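PDB 4FE9: outer membrane protein SusF from Bacteroides thetaiotaomicron, which binds starch at the bacterial cell surface through carbohydrate-binding modules, before the glycan is transported into the periplasm for degradation. Local coordinates for residues A[191-196]-A[230-235]; A[223-228]-A[250-255]; A[302-307]-A[341-346]; A[319-324]-A[335-340]. All coordinates share one frame; numbering follows the deposited sequence.

Interaction 1. Residues A[191-196]-A[230-235]. With GLC (alpha-D-glucopyranose), chain B; GLC (alpha-D-glucopyranose), chain C.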
# COMPACT_ATOMS: atom_id res chain seq x y z
N ASN A 191 1.92 -24.08 -4.76
CA ASN A 191 1.58 -24.27 -3.35
C ASN A 191 2.80 -24.04 -2.48
O ASN A 191 3.93 -24.35 -2.89
CB ASN A 191 1.03 -25.67 -3.12
CG ASN A 191 -0.33 -25.86 -3.77
OD1 ASN A 191 -1.12 -24.93 -3.80
ND2 ASN A 191 -0.52 -27.00 -4.41
N PHE A 192 2.59 -23.45 -1.30
CA PHE A 192 3.67 -23.33 -0.35
C PHE A 192 3.17 -23.27 1.09
O PHE A 192 2.00 -22.94 1.35
CB PHE A 192 4.52 -22.10 -0.66
CG PHE A 192 3.80 -20.79 -0.47
CD1 PHE A 192 3.97 -20.06 0.71
CD2 PHE A 192 3.00 -20.26 -1.46
CE1 PHE A 192 3.32 -18.86 0.90
CE2 PHE A 192 2.36 -19.03 -1.29
CZ PHE A 192 2.55 -18.32 -0.10
N LYS A 193 4.08 -23.51 2.03
CA LYS A 193 3.83 -23.21 3.44
C LYS A 193 4.93 -22.31 4.02
O LYS A 193 6.01 -22.19 3.45
CB LYS A 193 3.71 -24.51 4.24
CG LYS A 193 2.37 -25.23 3.99
CD LYS A 193 2.39 -26.69 4.44
CE LYS A 193 0.97 -27.16 4.67
NZ LYS A 193 0.82 -28.58 5.00
N ILE A 194 4.65 -21.73 5.20
CA ILE A 194 5.62 -20.95 5.93
C ILE A 194 6.03 -21.73 7.16
O ILE A 194 5.19 -22.32 7.83
CB ILE A 194 5.01 -19.65 6.38
CG1 ILE A 194 4.62 -18.81 5.17
CG2 ILE A 194 6.00 -18.85 7.24
CD1 ILE A 194 3.56 -17.72 5.52
N PHE A 195 7.32 -21.84 7.39
CA PHE A 195 7.78 -22.57 8.57
C PHE A 195 8.57 -21.65 9.45
O PHE A 195 9.43 -20.92 8.97
CB PHE A 195 8.63 -23.77 8.16
CG PHE A 195 7.84 -24.87 7.53
CD1 PHE A 195 7.50 -24.81 6.18
CD2 PHE A 195 7.29 -25.86 8.31
CE1 PHE A 195 6.66 -25.77 5.62
CE2 PHE A 195 6.45 -26.81 7.76
CZ PHE A 195 6.20 -26.80 6.41
N PRO A 196 8.31 -21.68 10.77
CA PRO A 196 9.26 -21.09 11.69
C PRO A 196 10.61 -21.81 11.60
O PRO A 196 10.66 -23.02 11.39
CB PRO A 196 8.62 -21.31 13.07
CG PRO A 196 7.69 -22.42 12.89
CD PRO A 196 7.22 -22.38 11.47
N ALA A 230 -2.49 -26.70 9.19
CA ALA A 230 -2.52 -25.71 8.13
C ALA A 230 -2.42 -26.39 6.77
O ALA A 230 -1.70 -27.38 6.62
CB ALA A 230 -1.40 -24.70 8.29
N GLY A 231 -3.25 -25.93 5.83
CA GLY A 231 -3.11 -26.24 4.42
C GLY A 231 -2.05 -25.41 3.73
O GLY A 231 -1.66 -24.36 4.23
N ALA A 232 -1.72 -25.79 2.49
CA ALA A 232 -0.83 -25.01 1.65
C ALA A 232 -1.51 -23.79 1.04
O ALA A 232 -2.72 -23.81 0.72
CB ALA A 232 -0.20 -25.90 0.57
N ILE A 233 -0.79 -22.68 0.99
CA ILE A 233 -1.26 -21.52 0.31
C ILE A 233 -0.87 -21.64 -1.16
O ILE A 233 0.26 -22.07 -1.49
CB ILE A 233 -0.64 -20.25 0.89
CG1 ILE A 233 -0.94 -20.12 2.41
CG2 ILE A 233 -1.08 -19.03 0.09
CD1 ILE A 233 -0.04 -19.13 3.14
N ASN A 234 -1.77 -21.22 -2.05
CA ASN A 234 -1.41 -21.15 -3.45
C ASN A 234 -1.06 -19.73 -3.91
O ASN A 234 -1.74 -18.78 -3.57
CB ASN A 234 -2.53 -21.76 -4.34
CG ASN A 234 -2.07 -21.95 -5.76
OD1 ASN A 234 -2.09 -21.00 -6.52
ND2 ASN A 234 -1.34 -23.02 -5.98
N THR A 235 0.01 -19.58 -4.69
CA THR A 235 0.40 -18.23 -5.14
C THR A 235 -0.66 -17.56 -6.00
O THR A 235 -0.71 -16.34 -6.06
CB THR A 235 1.75 -18.20 -5.88
OG1 THR A 235 1.69 -19.08 -7.02
CG2 THR A 235 2.80 -18.67 -4.99
C1 GLC B . 1.13 -29.42 -0.74
C2 GLC B . -0.36 -29.23 -0.77
C3 GLC B . -1.02 -30.30 -1.61
C4 GLC B . -0.34 -30.45 -2.96
C5 GLC B . 0.99 -30.23 -3.01
C6 GLC B . 1.67 -30.37 -4.34
O2 GLC B . -0.86 -29.29 0.58
O3 GLC B . -2.40 -29.96 -1.75
O4 GLC B . -0.74 -31.58 -3.78
O5 GLC B . 1.64 -29.36 -2.05
O6 GLC B . 1.54 -29.13 -5.02
C1 GLC C . 4.09 -31.76 2.85
C2 GLC C . 3.24 -30.52 3.10
C3 GLC C . 2.04 -30.52 2.16
C4 GLC C . 2.53 -30.58 0.72
C5 GLC C . 3.45 -31.78 0.53
C6 GLC C . 4.07 -31.70 -0.86
O2 GLC C . 2.74 -30.55 4.44
O3 GLC C . 1.31 -29.32 2.36
O4 GLC C . 1.43 -30.67 -0.17
O5 GLC C . 4.55 -31.75 1.49
O6 GLC C . 4.79 -32.88 -1.09
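N191 and K193 reach across from strand 191-196 to residues 230-235 and to bound glucose. N234 ND2 donates to N191 OD1 at 2.9 Å, nearly straight at 165° and within its own amide plane, but above the plane of the N191 carbonyl; the two amides are turned 77° apart. N234 OD1 accepts from A236 N, so both ends of that amide are engaged. N191 ND2 gives a hydrogen bond to O6 of the chain B glucose at 3.0 Å, and N234 probably helps to fix which end of the N191 amide faces the sugar. An alanine at N191 would probably cost N234 ND2 its acceptor OD1 and the sugar O6 the hydrogen bond from ND2, weakening the grip on this glucose. K193 runs extended beyond CG, which carries NZ to 2.8 Å from both O2 and O3 of the chain C glucose, with a weak third bond to A230 O.

Backbone bonds join F192 and I233 in both directions, an antiparallel hydrogen-bonded pair, beside the non-hydrogen-bonded pair of N191 with N234.

On the apolar side, I233 CB sits over one face of the F192 ring, 4.0 Å from its centroid, while T235 CG2 approaches F192 CE2 obliquely at 3.7 Å. V254 and I243 also touch this ring.

A232 CB comes within 3.5 Å of O2 of the chain B glucose, and D158 and D216 also hydrogen-bond to bound glucose: this is the glucose-binding site of carbohydrate-binding module 1, built on an edge of its antiparallel beta fold.

Interaction 2. Residues A[223-228]-A[250-255]. With EDO (1,2-ethanediol), chain E.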
# COMPACT_ATOMS: atom_id res chain seq x y z
N ASN A 223 -5.18 -13.50 2.88
CA ASN A 223 -6.00 -14.20 3.85
C ASN A 223 -5.30 -14.38 5.19
O ASN A 223 -4.18 -13.93 5.38
CB ASN A 223 -6.41 -15.56 3.30
CG ASN A 223 -7.80 -15.97 3.78
OD1 ASN A 223 -8.30 -15.46 4.78
ND2 ASN A 223 -8.41 -16.90 3.07
N PHE A 224 -5.94 -15.13 6.08
CA PHE A 224 -5.39 -15.40 7.39
C PHE A 224 -4.41 -16.53 7.33
O PHE A 224 -4.60 -17.49 6.59
CB PHE A 224 -6.53 -15.74 8.38
CG PHE A 224 -7.32 -14.54 8.84
CD1 PHE A 224 -6.72 -13.56 9.61
CD2 PHE A 224 -8.63 -14.33 8.38
CE1 PHE A 224 -7.41 -12.39 9.94
CE2 PHE A 224 -9.37 -13.21 8.79
CZ PHE A 224 -8.78 -12.27 9.61
N VAL A 225 -3.44 -16.52 8.23
CA VAL A 225 -2.58 -17.67 8.45
C VAL A 225 -3.14 -18.56 9.51
O VAL A 225 -3.46 -18.10 10.60
CB VAL A 225 -1.18 -17.20 8.87
CG1 VAL A 225 -0.28 -18.41 9.18
CG2 VAL A 225 -0.59 -16.34 7.79
N SER A 226 -3.04 -19.87 9.30
CA SER A 226 -3.48 -20.83 10.26
C SER A 226 -2.28 -21.61 10.83
O SER A 226 -1.29 -21.85 10.11
CB SER A 226 -4.44 -21.81 9.59
OG SER A 226 -4.62 -22.95 10.40
N TRP A 227 -2.36 -21.98 12.10
CA TRP A 227 -1.33 -22.78 12.72
C TRP A 227 -1.85 -24.09 13.18
O TRP A 227 -1.22 -24.77 13.98
CB TRP A 227 -0.68 -22.03 13.91
CG TRP A 227 -1.68 -21.50 14.92
CD1 TRP A 227 -2.19 -22.16 16.01
CD2 TRP A 227 -2.19 -20.18 14.98
NE1 TRP A 227 -3.01 -21.33 16.72
CE2 TRP A 227 -3.00 -20.10 16.13
CE3 TRP A 227 -2.09 -19.06 14.13
CZ2 TRP A 227 -3.68 -18.95 16.47
CZ3 TRP A 227 -2.73 -17.94 14.49
CH2 TRP A 227 -3.60 -17.91 15.61
N THR A 228 -3.05 -24.44 12.72
CA THR A 228 -3.67 -25.67 13.16
C THR A 228 -4.06 -26.57 12.00
O THR A 228 -4.98 -26.26 11.27
CB THR A 228 -4.91 -25.42 14.05
OG1 THR A 228 -4.63 -24.36 15.00
CG2 THR A 228 -5.26 -26.71 14.83
N TYR A 250 -1.04 -12.14 11.86
CA TYR A 250 -1.12 -13.48 11.18
C TYR A 250 -1.93 -13.48 9.89
O TYR A 250 -3.02 -14.04 9.82
CB TYR A 250 -1.60 -14.57 12.12
CG TYR A 250 -0.49 -15.11 12.95
CD1 TYR A 250 0.02 -14.37 14.02
CD2 TYR A 250 0.22 -16.23 12.53
CE1 TYR A 250 1.19 -14.79 14.70
CE2 TYR A 250 1.37 -16.66 13.21
CZ TYR A 250 1.88 -15.91 14.24
OH TYR A 250 2.95 -16.40 14.95
N ARG A 251 -1.44 -12.74 8.93
CA ARG A 251 -2.07 -12.63 7.64
C ARG A 251 -0.95 -12.76 6.62
O ARG A 251 0.20 -12.43 6.93
CB ARG A 251 -2.72 -11.26 7.48
CG ARG A 251 -4.23 -11.24 7.89
CD ARG A 251 -5.05 -10.23 7.04
NE ARG A 251 -6.44 -10.64 6.96
CZ ARG A 251 -7.07 -10.94 5.84
NH1 ARG A 251 -6.52 -10.67 4.67
NH2 ARG A 251 -8.34 -11.32 5.89
N PHE A 252 -1.31 -13.15 5.38
CA PHE A 252 -0.34 -13.24 4.30
C PHE A 252 -0.94 -12.60 3.07
O PHE A 252 -2.18 -12.54 2.93
CB PHE A 252 -0.01 -14.69 4.04
CG PHE A 252 -1.11 -15.45 3.32
CD1 PHE A 252 -2.02 -16.22 4.04
CD2 PHE A 252 -1.25 -15.34 1.93
CE1 PHE A 252 -3.06 -16.90 3.39
CE2 PHE A 252 -2.29 -15.99 1.27
CZ PHE A 252 -3.19 -16.78 1.98
N THR A 253 -0.10 -12.01 2.23
CA THR A 253 -0.49 -11.73 0.85
C THR A 253 0.54 -12.33 -0.11
O THR A 253 1.70 -12.54 0.26
CB THR A 253 -0.55 -10.25 0.57
OG1 THR A 253 0.70 -9.68 0.92
CG2 THR A 253 -1.71 -9.58 1.40
N VAL A 254 0.09 -12.62 -1.32
CA VAL A 254 0.97 -12.90 -2.43
C VAL A 254 0.61 -11.94 -3.54
O VAL A 254 -0.52 -11.95 -4.02
CB VAL A 254 0.76 -14.32 -2.93
CG1 VAL A 254 1.75 -14.62 -4.07
CG2 VAL A 254 0.95 -15.34 -1.75
N LYS A 255 1.59 -11.13 -3.97
CA LYS A 255 1.32 -10.03 -4.87
C LYS A 255 2.23 -10.08 -6.10
O LYS A 255 3.30 -10.66 -6.05
CB LYS A 255 1.48 -8.69 -4.14
CG LYS A 255 0.30 -8.44 -3.15
CD LYS A 255 0.60 -7.38 -2.07
CE LYS A 255 1.29 -6.18 -2.64
NZ LYS A 255 0.82 -4.93 -1.94
C1 EDO E . -0.11 -9.54 5.26
O1 EDO E . -1.03 -8.48 5.53
C2 EDO E . 1.23 -8.95 4.85
O2 EDO E . 1.02 -8.05 3.76
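F224 and R251 meet in a cation-pi contact where the edge strand 222-224 of the first carbohydrate-binding module's antiparallel sheet pairs with strand 251-256. R251 CZ lies 4.3 Å from the centroid of the F224 ring and only 8° off its normal, with NE and NH2 nearest the ring atoms. The guanidinium is steeply inclined to the ring rather than stacked on it, and one of its faces rests over the backbone of N223.

Next to this, the F252 ring packs against N223: CE1 approaches N223 CB at 3.6 Å. F252 CG lies between the backbone N and the carbonyl carbon (chi1 74°), which starts the ring toward N223. V225 divides its methyls, CG2 going to the edge of the F252 ring and CG1 to the edge of the Y250 ring. Farther along the segment, W227 presents its edge to the face of Y250, the centroids 5.3 Å apart and the planes steeply inclined, which makes a T-shaped pair.

The backbone sets these groups in place. N223 and F252 exchange two hydrogen bonds, and F224 faces R251 in the following non-hydrogen-bonded pair. Y250 and R251 together lie opposite D246 in a G1 beta bulge.

Further out, D222 forms a salt bridge with R251 NH1, D218 holds N223 ND2, and R106 makes a second cation-pi contact, with W227. S226 OG accepts from T228 N in an ST turn. At the bulge, V225 N donates to Y250 O at 3.0 Å with an N-H...O angle of 179°, although the nitrogen stands above the plane of that carbonyl.

Interaction 3. Residues A[302-307]-A[341-346]. With GLC (alpha-D-glucopyranose), chain D; EDO (1,2-ethanediol), chain J.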
# COMPACT_ATOMS: atom_id res chain seq x y z
N ALA A 302 0.38 23.61 -16.98
CA ALA A 302 -0.67 24.64 -16.93
C ALA A 302 -1.80 24.24 -15.97
O ALA A 302 -1.87 23.09 -15.52
CB ALA A 302 -1.24 24.84 -18.31
N ALA A 303 -2.73 25.16 -15.73
CA ALA A 303 -3.92 24.81 -14.97
C ALA A 303 -4.91 24.11 -15.88
O ALA A 303 -4.95 24.40 -17.06
CB ALA A 303 -4.54 26.07 -14.35
N ASN A 304 -5.41 22.96 -15.41
CA ASN A 304 -6.38 22.15 -16.17
C ASN A 304 -5.80 21.24 -17.24
O ASN A 304 -6.54 20.61 -17.99
CB ASN A 304 -7.47 23.04 -16.78
CG ASN A 304 -8.27 23.80 -15.71
OD1 ASN A 304 -8.06 23.63 -14.50
ND2 ASN A 304 -9.14 24.68 -16.16
N ASP A 305 -4.48 21.20 -17.34
CA ASP A 305 -3.81 20.11 -18.08
C ASP A 305 -4.26 18.75 -17.52
O ASP A 305 -4.33 18.57 -16.32
CB ASP A 305 -2.29 20.26 -17.95
CG ASP A 305 -1.70 21.32 -18.93
OD1 ASP A 305 -2.38 21.63 -19.96
OD2 ASP A 305 -0.55 21.82 -18.68
N GLN A 306 -4.59 17.82 -18.41
CA GLN A 306 -4.81 16.42 -17.99
C GLN A 306 -3.71 15.53 -18.52
O GLN A 306 -3.25 15.72 -19.63
CB GLN A 306 -6.16 15.92 -18.50
CG GLN A 306 -7.35 16.65 -17.84
CD GLN A 306 -8.67 16.33 -18.49
OE1 GLN A 306 -9.05 15.17 -18.63
NE2 GLN A 306 -9.41 17.36 -18.82
N VAL A 307 -3.29 14.56 -17.72
CA VAL A 307 -2.25 13.61 -18.13
C VAL A 307 -2.58 12.16 -17.79
O VAL A 307 -3.33 11.89 -16.84
CB VAL A 307 -0.88 13.95 -17.50
CG1 VAL A 307 -0.37 15.32 -18.02
CG2 VAL A 307 -0.96 13.94 -16.02
N ASN A 341 -8.57 10.45 -15.86
CA ASN A 341 -7.39 11.27 -16.14
C ASN A 341 -6.93 11.91 -14.88
O ASN A 341 -7.74 12.25 -14.02
CB ASN A 341 -7.74 12.37 -17.14
CG ASN A 341 -8.04 11.85 -18.51
OD1 ASN A 341 -7.82 10.68 -18.81
ND2 ASN A 341 -8.43 12.75 -19.40
N LEU A 342 -5.63 12.20 -14.81
CA LEU A 342 -5.12 13.04 -13.76
C LEU A 342 -5.08 14.51 -14.18
O LEU A 342 -4.41 14.88 -15.18
CB LEU A 342 -3.74 12.58 -13.32
CG LEU A 342 -3.12 13.42 -12.21
CD1 LEU A 342 -3.91 13.30 -10.93
CD2 LEU A 342 -1.67 13.07 -11.98
N LYS A 343 -5.79 15.35 -13.44
CA LYS A 343 -5.93 16.76 -13.78
C LYS A 343 -5.11 17.61 -12.83
O LYS A 343 -5.16 17.44 -11.61
CB LYS A 343 -7.40 17.20 -13.75
CG LYS A 343 -7.62 18.74 -13.79
CD LYS A 343 -9.00 19.09 -14.35
CE LYS A 343 -9.59 20.32 -13.66
NZ LYS A 343 -11.09 20.37 -13.82
N VAL A 344 -4.27 18.47 -13.39
CA VAL A 344 -3.48 19.33 -12.58
C VAL A 344 -4.17 20.70 -12.53
O VAL A 344 -4.60 21.21 -13.57
CB VAL A 344 -2.05 19.50 -13.18
CG1 VAL A 344 -1.21 20.36 -12.27
CG2 VAL A 344 -1.39 18.12 -13.38
N GLY A 345 -4.37 21.22 -11.33
CA GLY A 345 -5.21 22.42 -11.16
C GLY A 345 -4.43 23.73 -11.07
O GLY A 345 -4.92 24.79 -11.50
N ILE A 346 -3.26 23.66 -10.41
CA ILE A 346 -2.39 24.80 -10.21
C ILE A 346 -1.17 24.75 -11.18
O ILE A 346 -0.28 23.87 -11.05
CB ILE A 346 -1.88 24.79 -8.77
CG1 ILE A 346 -3.06 24.77 -7.79
CG2 ILE A 346 -0.92 25.93 -8.51
CD1 ILE A 346 -2.66 24.76 -6.37
C1 GLC D . -7.38 9.52 -23.70
C2 GLC D . -7.94 10.39 -22.61
C3 GLC D . -9.32 10.95 -23.01
C4 GLC D . -9.25 11.66 -24.34
C5 GLC D . -8.70 10.68 -25.37
C6 GLC D . -8.52 11.34 -26.74
O2 GLC D . -8.12 9.55 -21.48
O3 GLC D . -9.80 11.84 -22.01
O4 GLC D . -10.57 12.08 -24.72
O5 GLC D . -7.42 10.20 -24.96
O6 GLC D . -8.30 10.32 -27.70
C1 EDO J . -3.46 27.63 -16.76
O1 EDO J . -2.16 28.00 -16.24
C2 EDO J . -3.37 27.45 -18.27
O2 EDO J . -4.51 26.76 -18.78
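N341 and Q306 share a short, nearly straight hydrogen bond: N341 ND2 donates to Q306 OE1 at 2.6 Å with an angle of 173°. The acceptor lies in the amide plane of N341, whereas the donor is tilted 24° from the Q306 carbonyl plane. The same ND2 also donates to O3 of the chain D glucose at 3.1 Å, and N341 OD1 accepts from O2 of that sugar at 2.9 Å. Both ends of one amide are thus engaged by adjacent hydroxyls, and Q306 acts as a second-shell residue that sets the rotation of the group. Its own chain, extended beyond CG, spans the distance to N341.

Backbone bonds continue the contact away from the sugar. V307 and L342 bond in both directions as an antiparallel hydrogen-bonded pair, next to the non-hydrogen-bonded pair of Q306 with K343. The type II turn from A302 to D305 then brings two further groups to V344: its N donates to D305 O at 2.9 Å, and its O accepts from N304 N at 2.7 Å.

Packing is lighter. V307 CG2 lies 4.1 Å from L342 CB, the two side chains side by side on the face also touched by F301 and I363. On the other face Q306 CG meets K343 CB; beyond the strand, N304 OD1 in the turn comes 3.7 Å from K343 CE.

W272 touches both Q306 and N341, and with N341 it belongs to the glycan pocket observed in carbohydrate-binding module 2; the pairing of 306-307 with 342-343 places N341 at that pocket, within an antiparallel beta sheet.

Interaction 4. Residues A[319-324]-A[335-340]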
# COMPACT_ATOMS: atom_id res chain seq x y z
N PHE A 319 -2.50 4.47 -17.11
CA PHE A 319 -3.23 4.88 -15.92
C PHE A 319 -3.14 6.39 -15.73
O PHE A 319 -2.22 7.04 -16.24
CB PHE A 319 -2.72 4.15 -14.67
CG PHE A 319 -1.23 4.33 -14.43
CD1 PHE A 319 -0.77 5.25 -13.48
CD2 PHE A 319 -0.31 3.48 -15.03
CE1 PHE A 319 0.60 5.41 -13.24
CE2 PHE A 319 1.07 3.68 -14.87
CZ PHE A 319 1.53 4.63 -13.94
N GLY A 320 -4.08 6.93 -14.96
CA GLY A 320 -4.11 8.36 -14.71
C GLY A 320 -4.25 8.64 -13.23
O GLY A 320 -3.36 8.31 -12.42
N PHE A 321 -5.41 9.17 -12.83
CA PHE A 321 -5.71 9.34 -11.42
C PHE A 321 -5.76 7.95 -10.72
O PHE A 321 -6.35 7.00 -11.25
CB PHE A 321 -7.03 10.10 -11.24
CG PHE A 321 -7.35 10.43 -9.82
CD1 PHE A 321 -6.86 11.60 -9.24
CD2 PHE A 321 -8.11 9.55 -9.04
CE1 PHE A 321 -7.00 11.83 -7.86
CE2 PHE A 321 -8.40 9.85 -7.70
CZ PHE A 321 -7.82 10.99 -7.10
N VAL A 322 -5.03 7.82 -9.62
CA VAL A 322 -5.00 6.59 -8.85
C VAL A 322 -5.23 6.91 -7.37
O VAL A 322 -5.17 8.06 -6.97
CB VAL A 322 -3.64 5.83 -8.99
CG1 VAL A 322 -3.30 5.59 -10.44
CG2 VAL A 322 -2.53 6.61 -8.31
N ASP A 323 -5.35 5.88 -6.54
CA ASP A 323 -5.72 6.10 -5.15
C ASP A 323 -4.58 6.57 -4.23
O ASP A 323 -4.80 7.40 -3.36
CB ASP A 323 -6.41 4.87 -4.57
CG ASP A 323 -7.91 5.06 -4.46
OD1 ASP A 323 -8.61 4.84 -5.50
OD2 ASP A 323 -8.39 5.51 -3.37
N ALA A 324 -3.36 6.08 -4.44
CA ALA A 324 -2.25 6.47 -3.55
C ALA A 324 -1.58 7.77 -4.03
O ALA A 324 -0.48 7.75 -4.65
CB ALA A 324 -1.22 5.33 -3.40
N LEU A 335 -4.44 18.66 -7.49
CA LEU A 335 -4.70 17.49 -8.38
C LEU A 335 -6.13 16.98 -8.20
O LEU A 335 -6.62 16.88 -7.09
CB LEU A 335 -3.70 16.35 -8.07
CG LEU A 335 -2.21 16.61 -8.27
CD1 LEU A 335 -1.41 15.42 -7.73
CD2 LEU A 335 -1.91 16.85 -9.79
N SER A 336 -6.73 16.49 -9.27
CA SER A 336 -8.00 15.80 -9.13
C SER A 336 -8.24 14.78 -10.22
O SER A 336 -7.51 14.73 -11.22
CB SER A 336 -9.16 16.82 -9.10
OG SER A 336 -9.37 17.38 -10.40
N ASP A 337 -9.35 14.06 -10.08
CA ASP A 337 -9.71 13.01 -11.00
C ASP A 337 -10.68 13.58 -12.01
O ASP A 337 -11.60 14.30 -11.65
CB ASP A 337 -10.37 11.86 -10.21
CG ASP A 337 -10.84 10.72 -11.09
OD1 ASP A 337 -10.64 10.77 -12.34
OD2 ASP A 337 -11.40 9.76 -10.53
N GLU A 338 -10.43 13.32 -13.27
CA GLU A 338 -11.28 13.82 -14.31
C GLU A 338 -11.55 12.74 -15.34
O GLU A 338 -10.78 12.58 -16.29
CB GLU A 338 -10.66 15.06 -14.95
CG GLU A 338 -11.47 15.67 -16.07
CD GLU A 338 -12.57 16.60 -15.55
OE1 GLU A 338 -12.57 16.90 -14.32
OE2 GLU A 338 -13.45 16.99 -16.36
N GLY A 339 -12.57 11.92 -15.08
CA GLY A 339 -12.84 10.72 -15.87
C GLY A 339 -11.66 9.75 -15.91
O GLY A 339 -11.40 9.11 -16.93
N GLY A 340 -10.92 9.66 -14.80
CA GLY A 340 -9.80 8.71 -14.69
C GLY A 340 -8.49 9.30 -15.19
O GLY A 340 -7.43 8.71 -14.99
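In F321, whose CB points toward 335-340, CG stands anti to the backbone N (chi1 -175°), which sets the start of the ring against D337 CB; D337 CG is likewise anti (178°). D337 CB lies over one face of the F321 ring, 3.5 Å from its centroid, in a CH-pi contact displaced toward the rim; its closest ring atoms are CG and CD2. The two side chains cross at about a right angle, but the carboxylate plane is only 9° from that of the ring, and D337 OD2 reaches F321 CD2 at 3.6 Å. Elsewhere on the ring, F321 CD1 meets S336 C obliquely at 3.6 Å.

This surface contact belongs to carbohydrate-binding module 2, where the loop leading to helix 327-333 folds back against the outermost strand of the sheet, 336-338. D337 OD1 accepts from G340 N at 2.7 Å through its syn lone pair, an Asx motif that holds the turn between strands 336-338 and 341-343. A leucine at F321 would probably lose the flat face under D337 CB and leave the loop less firmly seated on the strand.

G340 adopts a positive phi at which a CB would press on the preceding carbonyl oxygen. Its own O takes a hydrogen bond from F321 N at 3.0 Å, the donor above the carbonyl plane, and the CA of G320 approaches the same oxygen at 3.4 Å.

Overall arrangement
Following the chain from the N terminus, interaction 1 opens at 191-196 and closes at 230-235, while interaction 2 runs from 223-228 to 250-255, so the two cross. They tie opposite outer strands, 233-234 and 222-224, into the eight-stranded sheet of module 1, and they touch where I233 CG2 packs on F252 CE2 at 3.5 Å. Interactions 3 and 4 follow in module 2. Interaction 3 closes the loop from 302-307 to 341-346, and interaction 4 is nested within it, setting the loop before helix 327-333 against edge strand 336-338, which itself pairs with 341-343. The centres of interactions 1 and 3 lie about 46 Å apart, in separate modules.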